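Local coordinates for dihydrofolate reductase, putative (Aspergillus flavus, PDB 6DRS), which probably catalyses the NADPH-dependent reduction of dihydrofolate to tetrahydrofolate, as other dihydrofolate reductases do, and binds a small-molecule antifolate beside its NADP cofactor, at residues E98-K101 with E102-K106; A45-T48 with T49-P52; F199-D202 with E203-L206; R212-S215 with A216-T220. All coordinates share one frame; numbering follows the deposited sequence.

Contact 1: residues E98-K101 with E102-K106; sequences EELK and EKRAK. With SO4 (sulfate ion), chain E.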
loop_
_atom_site.group_PDB
_atom_site.type_symbol
_atom_site.label_atom_id
_atom_site.label_comp_id
_atom_site.label_asym_id
_atom_site.label_seq_id
_atom_site.Cartn_x
_atom_site.Cartn_y
_atom_site.Cartn_z
ATOM N N GLU A 98 -17.165 -12.827 -5.134
ATOM C CA GLU A 98 -17.588 -12.758 -6.515
ATOM C C GLU A 98 -16.470 -12.158 -7.367
ATOM O O GLU A 98 -16.182 -12.658 -8.462
ATOM C CB GLU A 98 -18.860 -11.923 -6.600
ATOM C CG GLU A 98 -19.735 -12.237 -7.796
ATOM C CD GLU A 98 -20.943 -11.309 -7.861
ATOM O OE1 GLU A 98 -21.714 -11.261 -6.860
ATOM O OE2 GLU A 98 -21.096 -10.615 -8.892
ATOM N N GLU A 99 -15.870 -11.073 -6.876
ATOM C CA GLU A 99 -14.834 -10.344 -7.626
ATOM C C GLU A 99 -13.573 -11.216 -7.751
ATOM O O GLU A 99 -12.957 -11.296 -8.821
ATOM C CB GLU A 99 -14.583 -8.971 -6.984
ATOM C CG GLU A 99 -15.696 -7.958 -7.254
ATOM C CD GLU A 99 -15.622 -6.674 -6.432
ATOM O OE1 GLU A 99 -14.655 -6.500 -5.672
ATOM O OE2 GLU A 99 -16.543 -5.849 -6.534
ATOM N N LEU A 100 -13.213 -11.892 -6.669
ATOM C CA LEU A 100 -12.109 -12.902 -6.700
ATOM C C LEU A 100 -12.313 -13.937 -7.825
ATOM O O LEU A 100 -11.408 -14.176 -8.636
ATOM C CB LEU A 100 -12.019 -13.568 -5.322
ATOM C CG LEU A 100 -10.891 -14.585 -5.168
ATOM C CD1 LEU A 100 -9.570 -13.998 -5.640
ATOM C CD2 LEU A 100 -10.790 -15.057 -3.716
ATOM N N LYS A 101 -13.510 -14.520 -7.902
ATOM C CA LYS A 101 -13.849 -15.545 -8.911
ATOM C C LYS A 101 -13.680 -14.991 -10.336
ATOM O O LYS A 101 -13.208 -15.696 -11.242
ATOM C CB LYS A 101 -15.268 -16.070 -8.660
ATOM C CG LYS A 101 -15.736 -17.191 -9.579
ATOM C CD LYS A 101 -17.151 -17.660 -9.307
ATOM C CE LYS A 101 -17.527 -18.803 -10.224
ATOM N NZ LYS A 101 -18.766 -19.495 -9.777
ATOM N N GLU A 102 -14.097 -13.752 -10.560
ATOM C CA GLU A 102 -13.922 -13.119 -11.879
ATOM C C GLU A 102 -12.416 -12.945 -12.155
ATOM O O GLU A 102 -11.904 -13.155 -13.283
ATOM C CB GLU A 102 -14.717 -11.802 -11.855
ATOM C CG GLU A 102 -14.826 -11.056 -13.178
ATOM C CD GLU A 102 -14.815 -11.887 -14.446
ATOM O OE1 GLU A 102 -15.626 -12.847 -14.537
ATOM O OE2 GLU A 102 -13.994 -11.574 -15.346
ATOM N N LYS A 103 -11.692 -12.542 -11.109
ATOM C CA LYS A 103 -10.245 -12.298 -11.220
ATOM C C LYS A 103 -9.529 -13.615 -11.575
ATOM O O LYS A 103 -8.676 -13.684 -12.483
ATOM C CB LYS A 103 -9.757 -11.694 -9.898
ATOM C CG LYS A 103 -8.275 -11.368 -9.805
ATOM C CD LYS A 103 -7.841 -10.158 -10.600
ATOM C CE LYS A 103 -6.373 -9.855 -10.386
ATOM N NZ LYS A 103 -5.797 -9.070 -11.503
ATOM N N ARG A 104 -9.905 -14.667 -10.858
ATOM C CA ARG A 104 -9.335 -16.022 -11.097
ATOM C C ARG A 104 -9.510 -16.384 -12.568
ATOM O O ARG A 104 -8.567 -16.881 -13.204
ATOM C CB ARG A 104 -10.045 -17.043 -10.213
ATOM C CG ARG A 104 -9.660 -16.911 -8.758
ATOM C CD ARG A 104 -8.891 -18.145 -8.362
ATOM N NE ARG A 104 -8.842 -18.113 -6.908
ATOM C CZ ARG A 104 -7.890 -17.475 -6.257
ATOM N NH1 ARG A 104 -6.948 -16.852 -6.953
ATOM N NH2 ARG A 104 -7.878 -17.465 -4.937
ATOM N N ALA A 105 -10.703 -16.065 -13.087
ATOM C CA ALA A 105 -11.055 -16.337 -14.474
ATOM C C ALA A 105 -10.138 -15.564 -15.417
ATOM O O ALA A 105 -9.603 -16.132 -16.362
ATOM C CB ALA A 105 -12.506 -15.997 -14.715
ATOM N N LYS A 106 -9.961 -14.271 -15.171
ATOM C CA LYS A 106 -9.034 -13.476 -16.002
ATOM C C LYS A 106 -7.624 -14.073 -15.914
ATOM O O LYS A 106 -6.952 -14.259 -16.919
ATOM C CB LYS A 106 -8.983 -12.013 -15.544
ATOM C CG LYS A 106 -10.271 -11.222 -15.714
ATOM C CD LYS A 106 -10.009 -9.756 -15.992
ATOM C CE LYS A 106 -10.970 -8.815 -15.297
ATOM N NZ LYS A 106 -12.383 -9.077 -15.668
HETATM S S SO4 E . -2.094 -9.179 -11.896
HETATM O O1 SO4 E . -1.299 -8.132 -12.580
HETATM O O2 SO4 E . -1.198 -9.964 -11.016
HETATM O O3 SO4 E . -2.718 -10.086 -12.894
HETATM O O4 SO4 E . -3.149 -8.517 -11.092
#

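Contact 2: residues A45-T48 with T49-P52; sequences ARVT and TRPP. With SO4 (sulfate ion), chain D.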
loop_
_atom_site.group_PDB
_atom_site.type_symbol
_atom_site.label_atom_id
_atom_site.label_comp_id
_atom_site.label_asym_id
_atom_site.label_seq_id
_atom_site.Cartn_x
_atom_site.Cartn_y
_atom_site.Cartn_z
ATOM N N ALA A 45 3.413 -1.576 -6.727
ATOM C CA ALA A 45 3.102 -2.909 -7.207
ATOM C C ALA A 45 4.281 -3.848 -6.901
ATOM O O ALA A 45 4.089 -4.882 -6.248
ATOM C CB ALA A 45 2.750 -2.880 -8.681
ATOM N N ARG A 46 5.489 -3.449 -7.295
ATOM C CA ARG A 46 6.695 -4.293 -7.116
ATOM C C ARG A 46 6.936 -4.546 -5.632
ATOM O O ARG A 46 7.175 -5.666 -5.242
ATOM C CB ARG A 46 7.961 -3.673 -7.713
ATOM C CG ARG A 46 7.910 -3.539 -9.221
ATOM C CD ARG A 46 9.314 -3.153 -9.660
ATOM N NE ARG A 46 9.761 -1.929 -9.001
ATOM C CZ ARG A 46 9.494 -0.691 -9.407
ATOM N NH1 ARG A 46 8.872 -0.473 -10.554
ATOM N NH2 ARG A 46 9.880 0.331 -8.672
ATOM N N VAL A 47 6.876 -3.496 -4.822
ATOM C CA VAL A 47 7.145 -3.621 -3.417
ATOM C C VAL A 47 6.108 -4.503 -2.717
ATOM O O VAL A 47 6.487 -5.337 -1.899
ATOM C CB VAL A 47 7.317 -2.239 -2.772
ATOM C CG1 VAL A 47 7.362 -2.319 -1.248
ATOM C CG2 VAL A 47 8.577 -1.598 -3.352
ATOM N N THR A 48 4.824 -4.337 -3.011
ATOM C CA THR A 48 3.806 -5.080 -2.222
ATOM C C THR A 48 3.759 -6.541 -2.678
ATOM O O THR A 48 3.304 -7.401 -1.932
ATOM C CB THR A 48 2.412 -4.455 -2.356
ATOM O OG1 THR A 48 2.125 -4.364 -3.755
ATOM C CG2 THR A 48 2.282 -3.116 -1.665
ATOM N N THR A 49 4.211 -6.818 -3.887
ATOM C CA THR A 49 4.186 -8.177 -4.459
ATOM C C THR A 49 5.420 -8.986 -4.027
ATOM O O THR A 49 5.300 -10.175 -3.698
ATOM C CB THR A 49 4.094 -8.129 -5.987
ATOM O OG1 THR A 49 2.986 -7.269 -6.277
ATOM C CG2 THR A 49 3.836 -9.499 -6.574
ATOM N N ARG A 50 6.579 -8.334 -3.990
ATOM C CA ARG A 50 7.887 -8.976 -3.818
ATOM C C ARG A 50 7.953 -9.801 -2.519
ATOM O O ARG A 50 8.013 -9.226 -1.415
ATOM C CB ARG A 50 8.938 -7.867 -3.779
ATOM C CG ARG A 50 10.364 -8.380 -3.738
ATOM C CD ARG A 50 11.456 -7.324 -3.759
ATOM N NE ARG A 50 11.512 -6.754 -5.102
ATOM C CZ ARG A 50 11.255 -5.480 -5.407
ATOM N NH1 ARG A 50 11.269 -5.097 -6.673
ATOM N NH2 ARG A 50 10.998 -4.591 -4.460
ATOM N N PRO A 51 8.030 -11.150 -2.624
ATOM C CA PRO A 51 8.141 -12.063 -1.470
ATOM C C PRO A 51 9.497 -11.901 -0.765
ATOM O O PRO A 51 10.520 -11.690 -1.427
ATOM C CB PRO A 51 8.095 -13.472 -2.075
ATOM C CG PRO A 51 7.459 -13.267 -3.419
ATOM C CD PRO A 51 8.060 -11.954 -3.862
ATOM N N PRO A 52 9.504 -11.968 0.580
ATOM C CA PRO A 52 10.750 -11.839 1.340
ATOM C C PRO A 52 11.575 -13.139 1.286
ATOM O O PRO A 52 12.739 -13.128 1.673
ATOM C CB PRO A 52 10.294 -11.570 2.789
ATOM C CG PRO A 52 8.935 -12.255 2.869
ATOM C CD PRO A 52 8.345 -12.108 1.475
HETATM S S SO4 D . 12.586 -8.362 -7.907
HETATM O O1 SO4 D . 13.827 -8.109 -7.136
HETATM O O2 SO4 D . 12.824 -9.352 -8.983
HETATM O O3 SO4 D . 12.151 -7.104 -8.564
HETATM O O4 SO4 D . 11.545 -8.847 -6.970
#

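Contact 3: residues F199-D202 with E203-L206; sequences FPID and EELL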
loop_
_atom_site.group_PDB
_atom_site.type_symbol
_atom_site.label_atom_id
_atom_site.label_comp_id
_atom_site.label_asym_id
_atom_site.label_seq_id
_atom_site.Cartn_x
_atom_site.Cartn_y
_atom_site.Cartn_z
ATOM N N PHE A 199 -3.239 11.557 5.826
ATOM C CA PHE A 199 -2.526 10.692 6.753
ATOM C C PHE A 199 -2.812 11.145 8.195
ATOM O O PHE A 199 -2.957 12.320 8.439
ATOM C CB PHE A 199 -1.040 10.659 6.372
ATOM C CG PHE A 199 -0.359 9.368 6.749
ATOM C CD1 PHE A 199 -0.718 8.170 6.144
ATOM C CD2 PHE A 199 0.621 9.341 7.726
ATOM C CE1 PHE A 199 -0.111 6.973 6.507
ATOM C CE2 PHE A 199 1.223 8.143 8.094
ATOM C CZ PHE A 199 0.852 6.961 7.490
ATOM N N PRO A 200 -2.944 10.211 9.134
ATOM C CA PRO A 200 -3.387 10.500 10.498
ATOM C C PRO A 200 -2.321 11.188 11.371
ATOM O O PRO A 200 -2.633 11.649 12.484
ATOM C CB PRO A 200 -3.776 9.152 11.138
ATOM C CG PRO A 200 -3.839 8.181 9.968
ATOM C CD PRO A 200 -2.930 8.752 8.902
ATOM N N ILE A 201 -1.081 11.245 10.904
ATOM C CA ILE A 201 0.010 11.942 11.593
ATOM C C ILE A 201 0.745 12.684 10.483
ATOM O O ILE A 201 0.664 12.258 9.318
ATOM C CB ILE A 201 0.931 10.954 12.351
ATOM C CG1 ILE A 201 1.508 9.876 11.427
ATOM C CG2 ILE A 201 0.197 10.338 13.543
ATOM C CD1 ILE A 201 2.610 9.032 12.044
ATOM N N ASP A 202 1.414 13.785 10.815
ATOM C CA ASP A 202 2.043 14.613 9.782
ATOM C C ASP A 202 3.300 15.266 10.359
ATOM O O ASP A 202 4.401 15.080 9.849
ATOM C CB ASP A 202 1.092 15.683 9.231
ATOM C CG ASP A 202 0.068 16.168 10.251
ATOM O OD1 ASP A 202 0.483 16.550 11.378
ATOM O OD2 ASP A 202 -1.148 16.134 9.929
ATOM N N GLU A 203 3.108 16.037 11.414
ATOM C CA GLU A 203 4.166 16.852 11.962
ATOM C C GLU A 203 5.158 15.949 12.702
ATOM O O GLU A 203 6.375 16.173 12.644
ATOM C CB GLU A 203 3.572 17.952 12.849
ATOM C CG GLU A 203 2.994 19.122 12.053
ATOM C CD GLU A 203 3.979 19.924 11.202
ATOM O OE1 GLU A 203 3.550 20.536 10.190
ATOM O OE2 GLU A 203 5.181 19.936 11.545
ATOM N N GLU A 204 4.640 14.893 13.316
ATOM C CA GLU A 204 5.493 14.042 14.087
ATOM C C GLU A 204 6.491 13.293 13.186
ATOM O O GLU A 204 7.563 12.944 13.667
ATOM C CB GLU A 204 4.685 13.242 15.107
ATOM C CG GLU A 204 3.989 12.027 14.546
ATOM C CD GLU A 204 2.860 11.550 15.449
ATOM O OE1 GLU A 204 1.956 12.383 15.768
ATOM O OE2 GLU A 204 2.881 10.345 15.847
ATOM N N LEU A 205 6.179 13.090 11.894
ATOM C CA LEU A 205 7.140 12.539 10.930
ATOM C C LEU A 205 8.075 13.642 10.424
ATOM O O LEU A 205 9.276 13.445 10.345
ATOM C CB LEU A 205 6.397 11.936 9.736
ATOM C CG LEU A 205 5.376 10.852 10.061
ATOM C CD1 LEU A 205 4.639 10.434 8.799
ATOM C CD2 LEU A 205 6.045 9.660 10.738
ATOM N N LEU A 206 7.521 14.783 10.044
ATOM C CA LEU A 206 8.354 15.816 9.432
ATOM C C LEU A 206 9.309 16.409 10.489
ATOM O O LEU A 206 10.394 16.862 10.133
ATOM C CB LEU A 206 7.482 16.875 8.733
ATOM C CG LEU A 206 6.446 16.358 7.726
ATOM C CD1 LEU A 206 5.330 17.375 7.489
ATOM C CD2 LEU A 206 7.075 15.925 6.399
HETATM O O HOH W 1 1.893 14.141 13.913
#

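Contact 4: residues R212-S215 with A216-T220; sequences RKVS and AEEVT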
loop_
_atom_site.group_PDB
_atom_site.type_symbol
_atom_site.label_atom_id
_atom_site.label_comp_id
_atom_site.label_asym_id
_atom_site.label_seq_id
_atom_site.Cartn_x
_atom_site.Cartn_y
_atom_site.Cartn_z
ATOM N N ARG A 212 11.854 8.234 13.408
ATOM C CA ARG A 212 13.116 8.569 12.828
ATOM C C ARG A 212 12.978 8.422 11.322
ATOM O O ARG A 212 12.408 7.462 10.868
ATOM C CB ARG A 212 14.177 7.617 13.378
ATOM C CG ARG A 212 15.577 7.875 12.849
ATOM C CD ARG A 212 16.568 6.955 13.552
ATOM N NE ARG A 212 16.759 5.728 12.792
ATOM C CZ ARG A 212 17.502 5.638 11.683
ATOM N NH1 ARG A 212 18.315 6.626 11.338
ATOM N NH2 ARG A 212 17.401 4.566 10.916
ATOM N N LYS A 213 13.519 9.355 10.568
ATOM C CA LYS A 213 13.616 9.145 9.175
ATOM C C LYS A 213 14.874 8.313 8.901
ATOM O O LYS A 213 15.956 8.657 9.416
ATOM C CB LYS A 213 13.665 10.492 8.462
ATOM C CG LYS A 213 13.729 10.377 6.950
ATOM C CD LYS A 213 13.788 11.691 6.237
ATOM C CE LYS A 213 13.891 11.454 4.751
ATOM N NZ LYS A 213 14.941 12.308 4.151
ATOM N N VAL A 214 14.761 7.251 8.083
ATOM C CA VAL A 214 15.843 6.288 7.975
ATOM C C VAL A 214 16.660 6.553 6.703
ATOM O O VAL A 214 16.211 7.256 5.810
ATOM C CB VAL A 214 15.344 4.830 8.082
ATOM C CG1 VAL A 214 14.466 4.602 9.295
ATOM C CG2 VAL A 214 14.673 4.332 6.817
ATOM N N SER A 215 17.868 5.982 6.640
ATOM C CA SER A 215 18.759 6.086 5.467
ATOM C C SER A 215 18.087 5.458 4.236
ATOM O O SER A 215 17.229 4.584 4.372
ATOM C CB SER A 215 20.114 5.463 5.768
ATOM O OG SER A 215 19.995 4.057 5.956
ATOM N N ALA A 216 18.414 5.954 3.047
ATOM C CA ALA A 216 18.014 5.307 1.791
ATOM C C ALA A 216 18.387 3.813 1.832
ATOM O O ALA A 216 17.612 2.944 1.407
ATOM C CB ALA A 216 18.627 6.028 0.613
ATOM N N GLU A 217 19.552 3.502 2.395
ATOM C CA GLU A 217 19.989 2.119 2.464
ATOM C C GLU A 217 19.002 1.320 3.321
ATOM O O GLU A 217 18.748 0.158 3.035
ATOM C CB GLU A 217 21.426 2.023 2.982
ATOM C CG GLU A 217 21.780 0.658 3.556
ATOM C CD GLU A 217 23.271 0.371 3.700
ATOM O OE1 GLU A 217 23.952 1.152 4.407
ATOM O OE2 GLU A 217 23.750 -0.636 3.105
ATOM N N GLU A 218 18.449 1.927 4.364
ATOM C CA GLU A 218 17.534 1.156 5.186
ATOM C C GLU A 218 16.197 0.943 4.472
ATOM O O GLU A 218 15.601 -0.112 4.625
ATOM C CB GLU A 218 17.342 1.805 6.551
ATOM C CG GLU A 218 18.565 1.653 7.425
ATOM C CD GLU A 218 18.566 2.652 8.561
ATOM O OE1 GLU A 218 19.057 3.776 8.355
ATOM O OE2 GLU A 218 18.068 2.301 9.640
ATOM N N VAL A 219 15.730 1.941 3.704
ATOM C CA VAL A 219 14.481 1.784 2.979
ATOM C C VAL A 219 14.674 0.674 1.953
ATOM O O VAL A 219 13.778 -0.130 1.709
ATOM C CB VAL A 219 13.995 3.078 2.299
ATOM C CG1 VAL A 219 12.665 2.824 1.613
ATOM C CG2 VAL A 219 13.805 4.167 3.321
ATOM N N THR A 220 15.855 0.687 1.352
ATOM C CA THR A 220 16.183 -0.245 0.307
ATOM C C THR A 220 16.032 -1.669 0.857
ATOM O O THR A 220 15.416 -2.535 0.216
ATOM C CB THR A 220 17.612 -0.000 -0.202
ATOM O OG1 THR A 220 17.611 1.280 -0.845
ATOM C CG2 THR A 220 18.090 -1.104 -1.120
#

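Contact 1: residues E98-K101 with E102-K106
Leu100 lays its CD1 methyl over one face of the Arg104 guanidinium. CD1 is 3.9 Å from Arg104 CZ and sits above the centre of the group. The two side chains run side by side and point the same way, one helical turn apart in helix 89-116. The Arg104 chain turns at chi2 (-113°), which folds the guanidinium back over the leucine. Beneath them, Arg104 N donates to Leu100 O at 2.7 Å, with an N-H...O angle of 164°. The same i to i+4 pattern joins Glu102 N to Glu98 O, Lys103 N to Glu99 O and Ala105 N to Lys101 O. On another side of the helix, Lys106 NZ forms a salt bridge with Glu102 OE2 at 3.0 Å, on the anti lone pair of that oxygen. Lys103 NZ donates to sulfate O4 at 2.7 Å; the ion probably comes from the crystallisation liquor. Glu99 forms salt bridges with Arg75 and Arg95 and a hydrogen bond with Tyr67. The leucine methyl thus covers one face of the arginine, while NH1 bonds to Thr127 O, just before strand 128-132, and NH2 makes a long, weak ion pair with Asp128.

Contact 2: residues A45-T48 with T49-P52
Ala45 O is gripped twice by one residue, Thr49, in the last turn of helix 38-49. The hydroxyl Thr49 OG1 donates to Ala45 O at 2.6 Å, and the backbone Thr49 N donates to the same oxygen at 3.1 Å. The two donors arrive from opposite faces of the carbonyl plane. Thr49 OG1 lies anti to its own carbonyl carbon (chi1 -52°), and this turns the hydroxyl back along the helix to the alanine carbonyl.

One residue on, Arg50 N donates to Arg46 O at 3.0 Å. Arg50 is the first residue to leave helical backbone angles, so this bond closes the helix end. Its side chain then folds back beside Arg46, pointing the same way. The two guanidinium planes are 34° apart, and Arg46 O lies over one face of the Arg50 group. Arg50 NE donates to sulfate O4 at 2.8 Å, and Arg50 NH1 to sulfate O3 at 2.9 Å, with the sulfur in the guanidinium plane. This ion probably comes from the crystallisation liquor. Arg46 NE and Arg50 NH1 are 4.2 Å apart. Glu225 forms salt bridges with both arginines and probably offsets their charge.

Ala45, a turn before the helix end, lines the inhibitor pocket and touches the bound inhibitor. Val47 packs on Phe154 of strand 150-157, and Thr48 packs on Met60 of strand 57-63. Asn58 of strand 57-63 holds the carbonyls of Thr48 and Arg50, fixing the exit of helix 38-49 against the sheet.

Contact 3: residues F199-D202 with E203-L206
Ile201 and Leu205 cross at about a right angle, with Ile201 CD1 3.7 Å from Leu205 CD2. Phe199 also meets Leu205 nearly at a right angle, and its CE2 is 4.2 Å from Leu205 CD1. Leu205 is therefore met by two side chains of residues 199-202. Glu204 crosses Ile201 in the same perpendicular manner. Its carboxylate carbon CD rests 3.5 Å from Ile201 CG2. Glu204 CG stands between the backbone N and the carbonyl carbon (chi1 80°), which swings the chain back over the isoleucine. There Glu204 OE1 receives a bond from a water at 2.6 Å. The same water accepts from Glu204 N and Asp202 N, so it bridges the loop and the start of the helix. Glu204 OE2 is held by Trp211 NE1.

Asp202 occupies the N-cap position, but its side chain makes no capping bond. Asp202 OD1 instead uses its anti lone pair to accept from the next backbone, Glu203 N, at 2.7 Å. Asp202 O accepts from Leu206 N at 3.1 Å and takes a weak second bond from Leu205 N. Glu203 sends its OE1 to Thr22 N.

Phe199 and Leu205 both touch Ile176 of strand 174-183, and Phe199 also meets the ring of Tyr162, an inhibitor-pocket residue. This is the N-terminal entry of a short helix, reached from strand 197-198 and seated through its apolar side on the central sheet of the dihydrofolate reductase fold.

Contact 4: residues R212-S215 with A216-T220
Glu218 OE1 accepts from three donors: Ser215 OG, Ser215 N and Arg212 NH2. The hydroxyl bond is short, 2.6 Å from Ser215 OG to Glu218 OE1, and uses the anti lone pair. Ser215 N lies 3.0 Å from Glu218 OE1 and comes from above the carboxylate plane. Arg212 NH2 meets OE1 on its syn side at 3.2 Å. The same Arg212 NH2 is closer to Glu218 OE2, at 2.7 Å, in a salt bridge. The carboxylate lies at the guanidinium edge, the two planes 17° apart and nearly coplanar. Arg212 NE has a second acidic partner in Glu245 of strand 237-246.

Ser215 is the N-cap of helix 216-223. Its OG stands between the backbone N and the carbonyl carbon (chi1 66°), where it also accepts from Glu218 N at 3.1 Å. With the return bond from Ser215 N to the Glu218 carboxylate, this makes a capping box. Ser215 O accepts from Val219 N in the first regular helical bond. Beside the polar cluster, Val214 CG2 packs 3.6 Å from Val219 CG2, the two valines crossing at about a right angle. Val214 CG2 also touches Glu218 CB.

Both carboxylate oxygens of Glu218 are thus engaged. The nearby arginine and the start of the helix would be expected to favour its charged form. Glu218 takes up the Ser215 amide, completes the capping box and ties the helix start to Arg212 of strand 211-213.

How the contacts relate
The four contacts follow one another along the chain in the order 2, 1, 3, 4, and none touches another. Contact 2, a helix end, lies closest to the inhibitor, its Ala45 side chain about 4 Å away; its nearest atoms are about 7 Å from contact 4. Contact 1 is a surface site on helix 89-116, with the Lys103 side chain about 9 Å from the inhibitor. In contact 3 the Phe199 side chain is about 7 Å from NADP and about 8 Å from the inhibitor. Contacts 3 and 4 are two kinds of helix start, without and with a side-chain capping bond; their nearest atoms are about 6 Å apart. Contacts 1 and 3 lie on opposite sides of the chain's centre.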